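Local atomic coordinates of Poly(beta-D-mannuronate) C5 epimerase (Pseudomonas syringae pv. tomato, PDB entry 4NK6), a protein that converts beta-D-mannuronate residues of the polymer alginate into alpha-L-guluronate in the periplasm and belongs to the complex that guides the chain toward secretion. Residues D92-N96 with L97-V101; S110-S113 with P114-V118. All coordinates share one frame; numbering follows the deposited sequence.

Interaction 1 of 2, residues D92-N96 with L97-V101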
ATOM      1  N   ASP A  92     -10.372  25.969  -0.140  1.00 46.64           N
ATOM      2  CA  ASP A  92     -11.529  26.683  -0.665  1.00 50.81           C
ATOM      3  C   ASP A  92     -11.703  26.539  -2.188  1.00 48.98           C
ATOM      4  O   ASP A  92     -11.981  27.512  -2.894  1.00 50.38           O
ATOM      5  CB  ASP A  92     -11.460  28.161  -0.250  1.00 50.69           C
ATOM      6  CG  ASP A  92     -12.811  28.844  -0.308  1.00 64.71           C
ATOM      7  OD1 ASP A  92     -13.831  28.154  -0.089  1.00 67.80           O
ATOM      8  OD2 ASP A  92     -12.855  30.066  -0.578  1.00 70.59           O
ATOM      9  N   GLY A  93     -11.529  25.325  -2.700  1.00 51.76           N
ATOM     10  CA  GLY A  93     -11.810  25.077  -4.104  1.00 48.38           C
ATOM     11  C   GLY A  93     -10.643  24.526  -4.896  1.00 46.87           C
ATOM     12  O   GLY A  93      -9.724  23.906  -4.340  1.00 45.77           O
ATOM     13  N   TYR A  94     -10.670  24.785  -6.198  1.00 47.65           N
ATOM     14  CA  TYR A  94      -9.846  24.059  -7.157  1.00 50.26           C
ATOM     15  C   TYR A  94      -8.575  24.792  -7.558  1.00 50.79           C
ATOM     16  O   TYR A  94      -8.614  25.960  -7.953  1.00 50.53           O
ATOM     17  CB  TYR A  94     -10.666  23.715  -8.409  1.00 47.91           C
ATOM     18  CG  TYR A  94      -9.842  23.179  -9.559  1.00 47.30           C
ATOM     19  CD1 TYR A  94      -9.431  21.851  -9.587  1.00 46.54           C
ATOM     20  CD2 TYR A  94      -9.479  24.001 -10.617  1.00 53.99           C
ATOM     21  CE1 TYR A  94      -8.677  21.359 -10.638  1.00 45.49           C
ATOM     22  CE2 TYR A  94      -8.727  23.520 -11.671  1.00 49.56           C
ATOM     23  CZ  TYR A  94      -8.334  22.201 -11.682  1.00 48.76           C
ATOM     24  OH  TYR A  94      -7.586  21.730 -12.737  1.00 47.70           O
ATOM     25  N   VAL A  95      -7.455  24.081  -7.464  1.00 48.15           N
ATOM     26  CA  VAL A  95      -6.152  24.600  -7.859  1.00 50.47           C
ATOM     27  C   VAL A  95      -5.365  23.487  -8.546  1.00 48.25           C
ATOM     28  O   VAL A  95      -5.245  22.390  -8.004  1.00 43.54           O
ATOM     29  CB  VAL A  95      -5.344  25.092  -6.626  1.00 46.00           C
ATOM     30  CG1 VAL A  95      -3.891  25.376  -7.003  1.00 42.31           C
ATOM     31  CG2 VAL A  95      -5.991  26.320  -6.011  1.00 44.35           C
ATOM     32  N   ASN A  96      -4.847  23.754  -9.745  1.00 43.27           N
ATOM     33  CA  ASN A  96      -3.939  22.806 -10.392  1.00 46.85           C
ATOM     34  C   ASN A  96      -2.466  23.216 -10.227  1.00 44.47           C
ATOM     35  O   ASN A  96      -2.178  24.307  -9.742  1.00 44.68           O
ATOM     36  CB  ASN A  96      -4.336  22.531 -11.862  1.00 43.44           C
ATOM     37  CG  ASN A  96      -4.309  23.776 -12.739  1.00 51.52           C
ATOM     38  OD1 ASN A  96      -3.362  24.566 -12.695  1.00 54.14           O
ATOM     39  ND2 ASN A  96      -5.350  23.944 -13.563  1.00 46.82           N
ATOM     40  N   LEU A  97      -1.540  22.337 -10.597  1.00 45.04           N
ATOM     41  CA  LEU A  97      -0.118  22.626 -10.389  1.00 43.93           C
ATOM     42  C   LEU A  97       0.336  23.872 -11.164  1.00 47.56           C
ATOM     43  O   LEU A  97       1.176  24.640 -10.681  1.00 48.97           O
ATOM     44  CB  LEU A  97       0.749  21.415 -10.744  1.00 41.84           C
ATOM     45  CG  LEU A  97       2.268  21.555 -10.566  1.00 43.09           C
ATOM     46  CD1 LEU A  97       2.632  22.005  -9.154  1.00 42.89           C
ATOM     47  CD2 LEU A  97       2.948  20.235 -10.880  1.00 41.24           C
ATOM     48  N   GLN A  98      -0.237  24.084 -12.350  1.00 43.98           N
ATOM     49  CA  GLN A  98       0.097  25.264 -13.137  1.00 46.75           C
ATOM     50  C   GLN A  98      -0.338  26.543 -12.421  1.00 51.21           C
ATOM     51  O   GLN A  98       0.342  27.569 -12.518  1.00 49.51           O
ATOM     52  CB  GLN A  98      -0.481  25.191 -14.564  1.00 47.71           C
ATOM     53  CG  GLN A  98       0.328  24.303 -15.515  1.00 47.16           C
ATOM     54  CD  GLN A  98       0.411  22.864 -15.025  1.00 47.11           C
ATOM     55  OE1 GLN A  98      -0.591  22.295 -14.598  1.00 44.09           O
ATOM     56  NE2 GLN A  98       1.609  22.276 -15.064  1.00 45.73           N
ATOM     57  N   ASP A  99      -1.455  26.477 -11.695  1.00 50.35           N
ATOM     58  CA  ASP A  99      -1.931  27.629 -10.924  1.00 47.93           C
ATOM     59  C   ASP A  99      -0.953  27.956  -9.789  1.00 44.68           C
ATOM     60  O   ASP A  99      -0.644  29.120  -9.536  1.00 45.61           O
ATOM     61  CB  ASP A  99      -3.332  27.376 -10.349  1.00 48.10           C
ATOM     62  CG  ASP A  99      -4.400  27.200 -11.424  1.00 54.63           C
ATOM     63  OD1 ASP A  99      -4.345  27.890 -12.466  1.00 53.44           O
ATOM     64  OD2 ASP A  99      -5.307  26.362 -11.219  1.00 56.34           O
ATOM     65  N   LEU A 100      -0.465  26.922  -9.106  1.00 44.93           N
ATOM     66  CA  LEU A 100       0.506  27.106  -8.025  1.00 41.87           C
ATOM     67  C   LEU A 100       1.776  27.790  -8.510  1.00 49.94           C
ATOM     68  O   LEU A 100       2.317  28.668  -7.835  1.00 51.83           O
ATOM     69  CB  LEU A 100       0.898  25.754  -7.419  1.00 45.52           C
ATOM     70  CG  LEU A 100      -0.065  25.018  -6.496  1.00 46.70           C
ATOM     71  CD1 LEU A 100       0.597  23.730  -5.996  1.00 47.03           C
ATOM     72  CD2 LEU A 100      -0.488  25.904  -5.334  1.00 39.79           C
ATOM     73  N   VAL A 101       2.266  27.365  -9.670  1.00 47.01           N
ATOM     74  CA  VAL A 101       3.516  27.894 -10.208  1.00 51.08           C
ATOM     75  C   VAL A 101       3.398  29.396 -10.468  1.00 53.63           C
ATOM     76  O   VAL A 101       4.321  30.163 -10.181  1.00 53.52           O
ATOM     77  CB  VAL A 101       3.941  27.147 -11.490  1.00 55.24           C
ATOM     78  CG1 VAL A 101       5.171  27.793 -12.105  1.00 55.33           C
ATOM     79  CG2 VAL A 101       4.208  25.671 -11.181  1.00 46.98           C
TER
HETATM   80  O   HOH W   1      -7.303  27.348 -10.019  1.00 51.92           O
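Asn96 and Asp99 exchange bonds at the start of the helix. OD1 of Asn96 takes the backbone N-H of Asp99 (N to OD1 2.9 Å) nearly head-on to the amide C=O, while OD2 of Asp99 receives the backbone N of Asn96 at 3.0 Å in an almost straight bond (173°), on the anti side and somewhat out of the carboxylate plane. The two side chains cross at about a right angle, yet their amide and carboxylate planes lie only 20° apart. This reciprocal pair is a capping box, with Asn96 as N-cap where strand 93-96 ends and helix 97-103 begins. Asparagine suits the place because its short amide reaches back to the first turn: CG sits between backbone N and carbonyl carbon (chi1 61°). Asp99, a carboxylate near the helix N terminus, is probably favoured by the helix dipole. The carbonyl O of Asn96 accepts Leu100 N at 3.2 Å, beginning the regular helical bonding. On the apolar side, Val95 CG1 meets Leu100 CD2 at 3.8 Å, and Ile90 of strand 86-91 packs against both residues. Further out, Asn96 ND2 donates to Tyr94 OH at 3.3 Å, consistent with the amide being oriented with OD1 toward the helix; that hydroxyl is also hydrogen-bonded to Glu132. A water donates to Tyr94 O and lies unusually close to Asp99 OD2, a contact best treated with caution.

Interaction 2 of 2, residues S110-S113 with P114-V118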
ATOM      1  N   SER A 110       9.505  26.110  -8.564  1.00 45.20           N
ATOM      2  CA  SER A 110      10.192  26.634  -9.738  1.00 44.98           C
ATOM      3  C   SER A 110      10.026  25.725 -10.948  1.00 48.39           C
ATOM      4  O   SER A 110      10.164  24.507 -10.835  1.00 43.75           O
ATOM      5  CB  SER A 110      11.682  26.791  -9.416  1.00 51.36           C
ATOM      6  OG  SER A 110      12.439  27.076 -10.578  1.00 58.15           O
ATOM      7  N   GLU A 111       9.727  26.318 -12.104  1.00 45.93           N
ATOM      8  CA  GLU A 111       9.711  25.580 -13.363  1.00 44.31           C
ATOM      9  C   GLU A 111      11.116  25.589 -13.951  1.00 48.71           C
ATOM     10  O   GLU A 111      11.560  26.603 -14.479  1.00 48.35           O
ATOM     11  CB  GLU A 111       8.734  26.217 -14.362  1.00 45.44           C
ATOM     12  CG  GLU A 111       8.607  25.435 -15.663  1.00 48.81           C
ATOM     13  CD  GLU A 111       7.383  25.819 -16.489  1.00 54.73           C
ATOM     14  OE1 GLU A 111       6.823  26.913 -16.270  1.00 52.02           O
ATOM     15  OE2 GLU A 111       6.977  25.012 -17.356  1.00 55.12           O
ATOM     16  N   VAL A 112      11.822  24.468 -13.858  1.00 46.58           N
ATOM     17  CA  VAL A 112      13.214  24.435 -14.303  1.00 49.69           C
ATOM     18  C   VAL A 112      13.356  24.227 -15.816  1.00 50.54           C
ATOM     19  O   VAL A 112      14.361  24.607 -16.414  1.00 50.79           O
ATOM     20  CB  VAL A 112      14.045  23.413 -13.504  1.00 48.77           C
ATOM     21  CG1 VAL A 112      14.219  23.899 -12.069  1.00 48.51           C
ATOM     22  CG2 VAL A 112      13.378  22.058 -13.518  1.00 44.86           C
ATOM     23  N   SER A 113      12.333  23.643 -16.424  1.00 46.84           N
ATOM     24  CA  SER A 113      12.249  23.508 -17.874  1.00 51.52           C
ATOM     25  C   SER A 113      10.765  23.298 -18.171  1.00 49.30           C
ATOM     26  O   SER A 113      10.000  23.062 -17.242  1.00 52.69           O
ATOM     27  CB  SER A 113      13.099  22.327 -18.357  1.00 55.10           C
ATOM     28  OG  SER A 113      12.646  21.105 -17.804  1.00 58.24           O
ATOM     29  N   PRO A 114      10.347  23.410 -19.445  1.00 50.70           N
ATOM     30  CA  PRO A 114       8.909  23.287 -19.732  1.00 50.56           C
ATOM     31  C   PRO A 114       8.240  22.056 -19.111  1.00 49.65           C
ATOM     32  O   PRO A 114       8.633  20.920 -19.384  1.00 47.65           O
ATOM     33  CB  PRO A 114       8.873  23.223 -21.262  1.00 49.17           C
ATOM     34  CG  PRO A 114      10.017  24.120 -21.666  1.00 51.00           C
ATOM     35  CD  PRO A 114      11.102  23.861 -20.633  1.00 53.21           C
ATOM     36  N   GLY A 115       7.255  22.301 -18.250  1.00 48.68           N
ATOM     37  CA  GLY A 115       6.484  21.236 -17.633  1.00 45.05           C
ATOM     38  C   GLY A 115       7.189  20.464 -16.527  1.00 46.33           C
ATOM     39  O   GLY A 115       6.631  19.500 -15.987  1.00 43.54           O
ATOM     40  N   VAL A 116       8.406  20.876 -16.179  1.00 47.12           N
ATOM     41  CA  VAL A 116       9.161  20.216 -15.110  1.00 39.70           C
ATOM     42  C   VAL A 116       9.358  21.181 -13.942  1.00 44.19           C
ATOM     43  O   VAL A 116       9.944  22.247 -14.109  1.00 48.77           O
ATOM     44  CB  VAL A 116      10.545  19.735 -15.603  1.00 42.97           C
ATOM     45  CG1 VAL A 116      11.306  19.053 -14.477  1.00 38.31           C
ATOM     46  CG2 VAL A 116      10.399  18.798 -16.793  1.00 43.71           C
ATOM     47  N   TYR A 117       8.885  20.802 -12.757  1.00 42.70           N
ATOM     48  CA  TYR A 117       8.851  21.721 -11.616  1.00 43.57           C
ATOM     49  C   TYR A 117       9.556  21.163 -10.378  1.00 43.71           C
ATOM     50  O   TYR A 117       9.484  19.965 -10.114  1.00 44.78           O
ATOM     51  CB  TYR A 117       7.399  22.030 -11.257  1.00 37.31           C
ATOM     52  CG  TYR A 117       6.558  22.403 -12.454  1.00 42.26           C
ATOM     53  CD1 TYR A 117       6.520  23.710 -12.923  1.00 40.31           C
ATOM     54  CD2 TYR A 117       5.803  21.446 -13.120  1.00 43.59           C
ATOM     55  CE1 TYR A 117       5.749  24.052 -14.023  1.00 41.79           C
ATOM     56  CE2 TYR A 117       5.031  21.777 -14.219  1.00 42.00           C
ATOM     57  CZ  TYR A 117       5.008  23.079 -14.663  1.00 45.13           C
ATOM     58  OH  TYR A 117       4.242  23.406 -15.757  1.00 44.18           O
ATOM     59  N   VAL A 118      10.217  22.036  -9.615  1.00 39.01           N
ATOM     60  CA  VAL A 118      10.805  21.639  -8.335  1.00 40.64           C
ATOM     61  C   VAL A 118      10.097  22.333  -7.169  1.00 41.78           C
ATOM     62  O   VAL A 118      10.097  23.560  -7.084  1.00 43.13           O
ATOM     63  CB  VAL A 118      12.313  21.980  -8.248  1.00 47.61           C
ATOM     64  CG1 VAL A 118      12.885  21.505  -6.913  1.00 43.56           C
ATOM     65  CG2 VAL A 118      13.079  21.360  -9.404  1.00 46.03           C
TER
HETATM   66  O   HOH W   2       4.114  26.085 -16.046  1.00 41.86           O
HETATM   67  O   HOH W   3      11.209  20.124 -20.164  1.00 49.38           O
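With CG anti to the backbone N (chi1 -176°) and the chain extended beyond it, Glu111 runs beside the Tyr117 ring, whose own CG lies beside its backbone N (chi1 -48°), and both side chains point the same way. They belong to a beta hairpin, strands 109-113 and 116-119, closed by a type II turn from Ser113 to Val116. Glu111 and Tyr117 form a non-hydrogen-bonded antiparallel pair; Glu111 CD comes within 3.4 Å of Tyr117 CE1, with carboxylate and ring planes 38° apart. Level with the hydroxyl end of the ring, Glu111 OE2 accepts Gly115 N at 2.9 Å through its anti lone pair, a nearly straight bond that ties the carboxylate to the turn. The turn's residues fit it: the ring of Pro114 holds phi near the value the turn needs, and Gly115 has the positive phi that glycine accepts most readily. Val116 N closes the turn on Ser113 O at 2.9 Å. Between Glu111 and Ser113 the register slips by one residue, a beta bulge, so that Val112 N bonds Val116 O. Val116 and Val118 point to the face away from Glu111 and Tyr117, and Val112, from the bulge, reaches them with its two methyls: CG2 touches Val116 CG1 at 3.8 Å, CG1 touches Val118 CG2, and Arg141 of strand 139-143 lies against all three valines. Ser110 and Val118 are joined by bonds in both directions. Tyr117 OH is hydrogen-bonded to Gln98; a water, at the ring edge and in its plane, lies 2.7 Å from Tyr117 OH and donates to Glu111 OE1.

Overall arrangement
Following the chain, interaction 1 comes first, turning strand 93-96 into helix 97-103; interaction 2 then closes the hairpin of strands 109-113 and 116-119. They are in series, neither nested nor crossed, with centres about 15 Å apart. They nevertheless meet: Tyr117 of the hairpin lies against the helix, its CD1 3.5 Å from Val101 CG2 and its OH 2.9 Å from Gln98 NE2, a probable hydrogen bond. Leu97 CD2 touches Tyr117 CD2 at 3.8 Å. The strand of interaction 1 pairs in parallel with strand 129-133, and the hairpin's second strand with 139-143, consistent with both contacts lying at the N-terminal end of the stack of parallel coils, far from the proposed catalytic His274.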